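Inactivation-no-after-potential D protein (Drosophila melanogaster, PDB 2QKU) probably acts as a scaffold in fly photoreceptors, gathering phototransduction proteins through PDZ domains such as this one, a fold that commonly grips C-terminal peptides. Local coordinates at residues 9-14 and 35-40; 16-21 and 68-73. One frame throughout, in Å; residues are numbered along the deposited sequence.

Contact 1 of 2, residues 9-14 and 35-40; sequences MKKAGK and GQYPEI
Lys14 crosses Tyr37 obliquely, over one face of its ring. Its CB sits 3.5 Å from Tyr37 OH. CG touches Gln36 NE2, an amide nitrogen that is itself hydrogen-bonded to Glu15 O. CD then comes over the face of the phenol as a CH-pi contact, 3.8 Å from the Tyr37 ring centroid. The bend at chi3 (-63°) turns the chain so that NZ also stays above this face, a cation-pi contact with NZ 18° off the ring normal. There NZ gives a weak bond to Gln36 O (3.4 Å) and a firmer one to a water shared with Gly35 O.

The tip of Tyr37 is gripped in the plane of its ring: OH accepts from Lys11 N at 2.8 Å, nearly straight at 171°, and donates to Lys14 O, also at 2.8 Å. Lys10 NZ reaches Lys14 O from the opposite face of that carbonyl (2.9 Å). A phenylalanine in place of Tyr37 would probably leave Lys11 N without its acceptor and Lys14 O with one donor fewer, letting the turn shift. With Lys14 N bonded to Lys11 O across a type II beta turn, the tyrosine at the N-cap position of helix 38-43 pins the first part of the connection between strands 2-9 and 18-23, whose later part is, in PDZ domains, the carboxylate-binding loop.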
HETATM    1  N   MSE A   9      -5.425   7.049   8.837  1.00 23.03           N
HETATM    2  CA  MSE A   9      -6.698   6.632   9.387  1.00 24.26           C
HETATM    3  C   MSE A   9      -7.651   6.552   8.213  1.00 23.38           C
HETATM    4  O   MSE A   9      -7.950   7.563   7.584  1.00 23.64           O
HETATM    5  CB  MSE A   9      -7.197   7.668  10.391  1.00 26.64           C
HETATM    6  CG  MSE A   9      -8.585   7.390  10.956  1.00 31.92           C
HETATM    7 SE   MSE A   9      -8.687   5.712  11.910  1.00 42.47          SE
HETATM    8  CE  MSE A   9      -6.951   5.758  12.799  1.00 34.65           C
ATOM      9  N   LYS A  10      -8.122   5.355   7.895  1.00 23.46           N
ATOM     10  CA  LYS A  10      -9.038   5.237   6.775  1.00 24.87           C
ATOM     11  C   LYS A  10     -10.431   5.700   7.170  1.00 26.24           C
ATOM     12  O   LYS A  10     -10.911   5.405   8.268  1.00 26.20           O
ATOM     13  CB  LYS A  10      -9.116   3.801   6.260  1.00 23.40           C
ATOM     14  CG  LYS A  10      -9.976   3.715   5.010  1.00 23.34           C
ATOM     15  CD  LYS A  10     -10.127   2.315   4.470  1.00 22.15           C
ATOM     16  CE  LYS A  10     -10.962   2.356   3.202  1.00 22.10           C
ATOM     17  NZ  LYS A  10     -12.227   3.125   3.413  1.00 19.16           N
ATOM     18  N   LYS A  11     -11.074   6.431   6.266  1.00 26.28           N
ATOM     19  CA  LYS A  11     -12.413   6.927   6.510  1.00 27.23           C
ATOM     20  C   LYS A  11     -13.440   6.116   5.732  1.00 27.22           C
ATOM     21  O   LYS A  11     -13.217   5.748   4.573  1.00 25.20           O
ATOM     22  CB  LYS A  11     -12.512   8.402   6.118  1.00 30.26           C
ATOM     23  CG  LYS A  11     -11.633   9.315   6.964  1.00 35.22           C
ATOM     24  CD  LYS A  11     -11.992  10.781   6.765  1.00 41.17           C
ATOM     25  CE  LYS A  11     -11.213  11.682   7.724  1.00 43.92           C
ATOM     26  NZ  LYS A  11     -11.658  13.108   7.656  1.00 46.07           N
ATOM     27  N   ALA A  12     -14.565   5.839   6.381  1.00 24.36           N
ATOM     28  CA  ALA A  12     -15.643   5.083   5.761  1.00 22.40           C
ATOM     29  C   ALA A  12     -16.081   5.798   4.488  1.00 20.98           C
ATOM     30  O   ALA A  12     -16.243   7.013   4.480  1.00 18.63           O
ATOM     31  CB  ALA A  12     -16.824   4.967   6.730  1.00 21.15           C
ATOM     32  N   GLY A  13     -16.261   5.043   3.411  1.00 21.22           N
ATOM     33  CA  GLY A  13     -16.696   5.651   2.166  1.00 21.17           C
ATOM     34  C   GLY A  13     -15.599   6.204   1.271  1.00 20.98           C
ATOM     35  O   GLY A  13     -15.855   6.527   0.107  1.00 22.38           O
ATOM     36  N   LYS A  14     -14.387   6.328   1.801  1.00 18.72           N
ATOM     37  CA  LYS A  14     -13.276   6.838   1.013  1.00 18.28           C
ATOM     38  C   LYS A  14     -12.197   5.770   0.846  1.00 17.85           C
ATOM     39  O   LYS A  14     -11.487   5.437   1.796  1.00 14.12           O
ATOM     40  CB  LYS A  14     -12.666   8.068   1.681  1.00 20.34           C
ATOM     41  CG  LYS A  14     -11.677   8.804   0.787  1.00 22.39           C
ATOM     42  CD  LYS A  14     -10.800   9.767   1.574  1.00 25.06           C
ATOM     43  CE  LYS A  14     -11.602  10.865   2.240  1.00 26.64           C
ATOM     44  NZ  LYS A  14     -10.703  11.795   2.988  1.00 28.03           N
ATOM     45  N   GLY A  35      -5.308  12.811  -4.074  1.00 23.73           N
ATOM     46  CA  GLY A  35      -6.353  13.482  -3.320  1.00 23.14           C
ATOM     47  C   GLY A  35      -7.153  12.673  -2.317  1.00 22.46           C
ATOM     48  O   GLY A  35      -7.910  13.251  -1.540  1.00 23.12           O
ATOM     49  N   GLN A  36      -7.011  11.350  -2.314  1.00 22.31           N
ATOM     50  CA  GLN A  36      -7.760  10.536  -1.359  1.00 21.20           C
ATOM     51  C   GLN A  36      -7.289  10.816   0.067  1.00 21.77           C
ATOM     52  O   GLN A  36      -8.069  11.242   0.916  1.00 22.40           O
ATOM     53  CB  GLN A  36      -7.598   9.042  -1.658  1.00 20.61           C
ATOM     54  CG  GLN A  36      -8.312   8.544  -2.916  1.00 20.25           C
ATOM     55  CD  GLN A  36      -9.800   8.885  -2.941  1.00 20.66           C
ATOM     56  OE1 GLN A  36     -10.198   9.954  -3.414  1.00 19.51           O
ATOM     57  NE2 GLN A  36     -10.626   7.977  -2.427  1.00 18.80           N
ATOM     58  N   TYR A  37      -6.007  10.572   0.316  1.00 21.38           N
ATOM     59  CA  TYR A  37      -5.413  10.786   1.627  1.00 21.67           C
ATOM     60  C   TYR A  37      -4.099  11.551   1.518  1.00 22.66           C
ATOM     61  O   TYR A  37      -3.235  11.213   0.705  1.00 22.69           O
ATOM     62  CB  TYR A  37      -5.177   9.441   2.327  1.00 20.93           C
ATOM     63  CG  TYR A  37      -6.458   8.736   2.709  1.00 19.77           C
ATOM     64  CD1 TYR A  37      -7.158   7.963   1.781  1.00 18.06           C
ATOM     65  CD2 TYR A  37      -6.995   8.877   3.987  1.00 18.20           C
ATOM     66  CE1 TYR A  37      -8.361   7.348   2.120  1.00 17.08           C
ATOM     67  CE2 TYR A  37      -8.200   8.270   4.335  1.00 18.46           C
ATOM     68  CZ  TYR A  37      -8.876   7.505   3.398  1.00 18.96           C
ATOM     69  OH  TYR A  37     -10.059   6.889   3.746  1.00 19.21           O
ATOM     70  N   PRO A  38      -3.933  12.601   2.338  1.00 23.72           N
ATOM     71  CA  PRO A  38      -2.700  13.401   2.305  1.00 24.24           C
ATOM     72  C   PRO A  38      -1.442  12.589   2.594  1.00 24.21           C
ATOM     73  O   PRO A  38      -0.379  12.868   2.038  1.00 25.42           O
ATOM     74  CB  PRO A  38      -2.958  14.492   3.349  1.00 24.69           C
ATOM     75  CG  PRO A  38      -3.938  13.844   4.302  1.00 24.36           C
ATOM     76  CD  PRO A  38      -4.867  13.103   3.362  1.00 22.91           C
ATOM     77  N   GLU A  39      -1.565  11.582   3.453  1.00 24.15           N
ATOM     78  CA  GLU A  39      -0.429  10.732   3.792  1.00 24.56           C
ATOM     79  C   GLU A  39       0.045   9.972   2.555  1.00 24.61           C
ATOM     80  O   GLU A  39       1.234   9.648   2.423  1.00 24.95           O
ATOM     81  CB  GLU A  39      -0.809   9.743   4.899  1.00 26.03           C
ATOM     82  CG  GLU A  39      -1.223  10.412   6.207  1.00 30.56           C
ATOM     83  CD  GLU A  39      -2.713  10.704   6.292  1.00 31.34           C
ATOM     84  OE1 GLU A  39      -3.313  11.101   5.271  1.00 33.05           O
ATOM     85  OE2 GLU A  39      -3.285  10.548   7.393  1.00 35.40           O
ATOM     86  N   ILE A  40      -0.884   9.682   1.648  1.00 22.92           N
ATOM     87  CA  ILE A  40      -0.530   8.975   0.423  1.00 22.25           C
ATOM     88  C   ILE A  40       0.059   9.967  -0.571  1.00 23.71           C
ATOM     89  O   ILE A  40       1.137   9.741  -1.121  1.00 23.75           O
ATOM     90  CB  ILE A  40      -1.752   8.297  -0.227  1.00 19.60           C
ATOM     91  CG1 ILE A  40      -2.328   7.240   0.716  1.00 17.01           C
ATOM     92  CG2 ILE A  40      -1.348   7.655  -1.548  1.00 18.47           C
ATOM     93  CD1 ILE A  40      -3.551   6.540   0.172  1.00 14.04           C
TER
HETATM   94  O   HOH W   1      -5.832   9.919   8.225  1.00 47.11           O
HETATM   95  O   HOH W   2     -10.245  13.466   0.498  1.00 37.44           O

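Contact 2 of 2, residues 16-21 and 68-73; sequences LGLSLS and ALFKGA
Leu16, a buried loop residue, places CD1 3.7 Å from Phe70 CE2 at one end of the peptide groove that PDZ domains form between the strand and helix corresponding to 18-23 and 63-71. That approach is oblique to the ring, and the same methyl lies 4.3 Å from Ala73 CB just beyond the helix. Its neighbourhood in sequence, Leu16-Gly17-Leu18, matches the GLGF-type loop whose backbone, in related domains, receives a ligand's terminal carboxylate. Gly17, with positive phi, carries the chain into the strand, where side chains alternate.

Leu18 points toward the helix, and its CD1 meets the edge of Phe70 near the ring plane, 3.6 Å from CE2; the two side chains cross at about a right angle. Ser19 points away, its backbone pairing with strand 26-32. Leu20 returns to the helix side, with CG opposite its carbonyl carbon (chi1 -52°), which carries CD1 over a face of Phe70. The three leucines thus meet the same ring in three different ways, while Phe70 also stacks on Phe53, tying helix 63-71 to strand 49-53. No hydrogen bond joins the two segments. The CH-pi contact places Leu20 CD1 3.5 Å above the Phe70 plane, offset toward the rim near CD1 and CG.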
ATOM      1  N   LEU A  16      -8.681   3.963  -0.369  1.00 17.23           N
ATOM      2  CA  LEU A  16      -7.296   4.415  -0.346  1.00 19.13           C
ATOM      3  C   LEU A  16      -6.921   4.928  -1.741  1.00 19.43           C
ATOM      4  O   LEU A  16      -6.071   5.810  -1.883  1.00 18.30           O
ATOM      5  CB  LEU A  16      -6.371   3.266   0.073  1.00 17.54           C
ATOM      6  CG  LEU A  16      -6.712   2.660   1.443  1.00 20.39           C
ATOM      7  CD1 LEU A  16      -5.723   1.566   1.810  1.00 18.24           C
ATOM      8  CD2 LEU A  16      -6.697   3.755   2.491  1.00 18.95           C
ATOM      9  N   GLY A  17      -7.559   4.363  -2.766  1.00 19.25           N
ATOM     10  CA  GLY A  17      -7.310   4.785  -4.133  1.00 20.09           C
ATOM     11  C   GLY A  17      -6.054   4.232  -4.780  1.00 21.17           C
ATOM     12  O   GLY A  17      -5.549   4.806  -5.750  1.00 21.68           O
ATOM     13  N   LEU A  18      -5.555   3.114  -4.258  1.00 19.03           N
ATOM     14  CA  LEU A  18      -4.344   2.491  -4.783  1.00 19.01           C
ATOM     15  C   LEU A  18      -4.648   1.258  -5.623  1.00 19.42           C
ATOM     16  O   LEU A  18      -5.401   0.385  -5.198  1.00 20.55           O
ATOM     17  CB  LEU A  18      -3.425   2.072  -3.627  1.00 16.93           C
ATOM     18  CG  LEU A  18      -2.998   3.160  -2.639  1.00 16.17           C
ATOM     19  CD1 LEU A  18      -2.356   2.538  -1.403  1.00 14.72           C
ATOM     20  CD2 LEU A  18      -2.045   4.107  -3.340  1.00 14.15           C
ATOM     21  N   SER A  19      -4.070   1.194  -6.818  1.00 19.01           N
ATOM     22  CA  SER A  19      -4.241   0.036  -7.685  1.00 18.91           C
ATOM     23  C   SER A  19      -2.957  -0.761  -7.508  1.00 19.10           C
ATOM     24  O   SER A  19      -1.866  -0.189  -7.508  1.00 19.00           O
ATOM     25  CB  SER A  19      -4.409   0.467  -9.140  1.00 20.23           C
ATOM     26  OG  SER A  19      -5.647   1.148  -9.307  1.00 22.11           O
ATOM     27  N   LEU A  20      -3.081  -2.075  -7.365  1.00 17.55           N
ATOM     28  CA  LEU A  20      -1.918  -2.912  -7.132  1.00 17.03           C
ATOM     29  C   LEU A  20      -1.524  -3.858  -8.256  1.00 18.31           C
ATOM     30  O   LEU A  20      -2.349  -4.246  -9.084  1.00 19.48           O
ATOM     31  CB  LEU A  20      -2.138  -3.727  -5.859  1.00 16.81           C
ATOM     32  CG  LEU A  20      -2.546  -2.908  -4.628  1.00 18.64           C
ATOM     33  CD1 LEU A  20      -2.964  -3.852  -3.523  1.00 17.12           C
ATOM     34  CD2 LEU A  20      -1.386  -2.006  -4.185  1.00 17.64           C
ATOM     35  N   SER A  21      -0.250  -4.219  -8.260  1.00 18.81           N
ATOM     36  CA  SER A  21       0.334  -5.153  -9.213  1.00 20.51           C
ATOM     37  C   SER A  21       1.252  -6.085  -8.440  1.00 20.63           C
ATOM     38  O   SER A  21       1.924  -5.665  -7.495  1.00 18.11           O
ATOM     39  CB  SER A  21       1.138  -4.417 -10.289  1.00 21.23           C
ATOM     40  OG  SER A  21       0.342  -4.181 -11.436  1.00 23.19           O
ATOM     41  N   ALA A  68      -6.845  -8.854  -1.077  1.00 12.53           N
ATOM     42  CA  ALA A  68      -7.918  -8.992  -0.092  1.00 12.35           C
ATOM     43  C   ALA A  68      -7.600  -8.270   1.212  1.00 11.46           C
ATOM     44  O   ALA A  68      -8.472  -7.635   1.795  1.00 11.23           O
ATOM     45  CB  ALA A  68      -8.197 -10.468   0.189  1.00  8.90           C
ATOM     46  N   LEU A  69      -6.355  -8.364   1.676  1.00 13.34           N
ATOM     47  CA  LEU A  69      -5.973  -7.696   2.921  1.00 13.88           C
ATOM     48  C   LEU A  69      -6.089  -6.194   2.740  1.00 16.02           C
ATOM     49  O   LEU A  69      -6.541  -5.475   3.637  1.00 13.79           O
ATOM     50  CB  LEU A  69      -4.537  -8.042   3.309  1.00 12.41           C
ATOM     51  CG  LEU A  69      -4.281  -9.455   3.822  1.00 13.29           C
ATOM     52  CD1 LEU A  69      -2.774  -9.681   3.927  1.00 11.64           C
ATOM     53  CD2 LEU A  69      -4.964  -9.641   5.170  1.00  9.86           C
ATOM     54  N   PHE A  70      -5.677  -5.726   1.569  1.00 16.00           N
ATOM     55  CA  PHE A  70      -5.728  -4.310   1.271  1.00 19.05           C
ATOM     56  C   PHE A  70      -7.163  -3.826   1.284  1.00 19.13           C
ATOM     57  O   PHE A  70      -7.484  -2.807   1.893  1.00 17.58           O
ATOM     58  CB  PHE A  70      -5.134  -4.044  -0.104  1.00 23.79           C
ATOM     59  CG  PHE A  70      -4.111  -2.966  -0.112  1.00 27.34           C
ATOM     60  CD1 PHE A  70      -2.759  -3.278  -0.010  1.00 32.44           C
ATOM     61  CD2 PHE A  70      -4.494  -1.634  -0.206  1.00 30.85           C
ATOM     62  CE1 PHE A  70      -1.794  -2.275  -0.004  1.00 34.60           C
ATOM     63  CE2 PHE A  70      -3.544  -0.619  -0.200  1.00 33.28           C
ATOM     64  CZ  PHE A  70      -2.188  -0.939  -0.098  1.00 33.92           C
ATOM     65  N   LYS A  71      -8.025  -4.561   0.596  1.00 19.51           N
ATOM     66  CA  LYS A  71      -9.429  -4.203   0.518  1.00 20.77           C
ATOM     67  C   LYS A  71     -10.124  -4.306   1.866  1.00 20.64           C
ATOM     68  O   LYS A  71     -11.130  -3.628   2.109  1.00 18.48           O
ATOM     69  CB  LYS A  71     -10.132  -5.089  -0.512  1.00 21.37           C
ATOM     70  CG  LYS A  71     -10.518  -4.344  -1.782  1.00 28.14           C
ATOM     71  CD  LYS A  71      -9.385  -3.444  -2.276  1.00 29.10           C
ATOM     72  CE  LYS A  71      -9.802  -2.680  -3.518  1.00 32.64           C
ATOM     73  NZ  LYS A  71     -11.048  -1.879  -3.312  1.00 35.08           N
ATOM     74  N   GLY A  72      -9.586  -5.143   2.745  1.00 19.21           N
ATOM     75  CA  GLY A  72     -10.188  -5.302   4.055  1.00 20.36           C
ATOM     76  C   GLY A  72      -9.841  -4.173   5.001  1.00 21.20           C
ATOM     77  O   GLY A  72     -10.393  -4.085   6.097  1.00 21.31           O
ATOM     78  N   ALA A  73      -8.927  -3.307   4.574  1.00 22.39           N
ATOM     79  CA  ALA A  73      -8.478  -2.166   5.375  1.00 24.41           C
ATOM     80  C   ALA A  73      -9.618  -1.419   6.056  1.00 24.83           C
ATOM     81  O   ALA A  73     -10.597  -1.029   5.416  1.00 24.04           O
ATOM     82  CB  ALA A  73      -7.689  -1.202   4.506  1.00 25.33           C
TER

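Overall arrangement
The two contacts, whose centres lie 12 Å apart, alternate along the chain and share a border at Leu16. Its two methyls divide between them: while CD1 serves contact 2, CD2 lies 4.0 Å from Tyr37 CE1 in contact 1. The backbone of Leu16 is packed as well, with its O 3.3 Å from Ile40 CD1. A second junction brings Lys10 CD within 3.5 Å of Ala73 O, joining the loop of contact 1 to the end of 68-73. Contact 1 probably steadies the start of the loop that continues into the GLGF-like segment, and contact 2 joins the two elements that flank the groove in which other PDZ domains bind peptides.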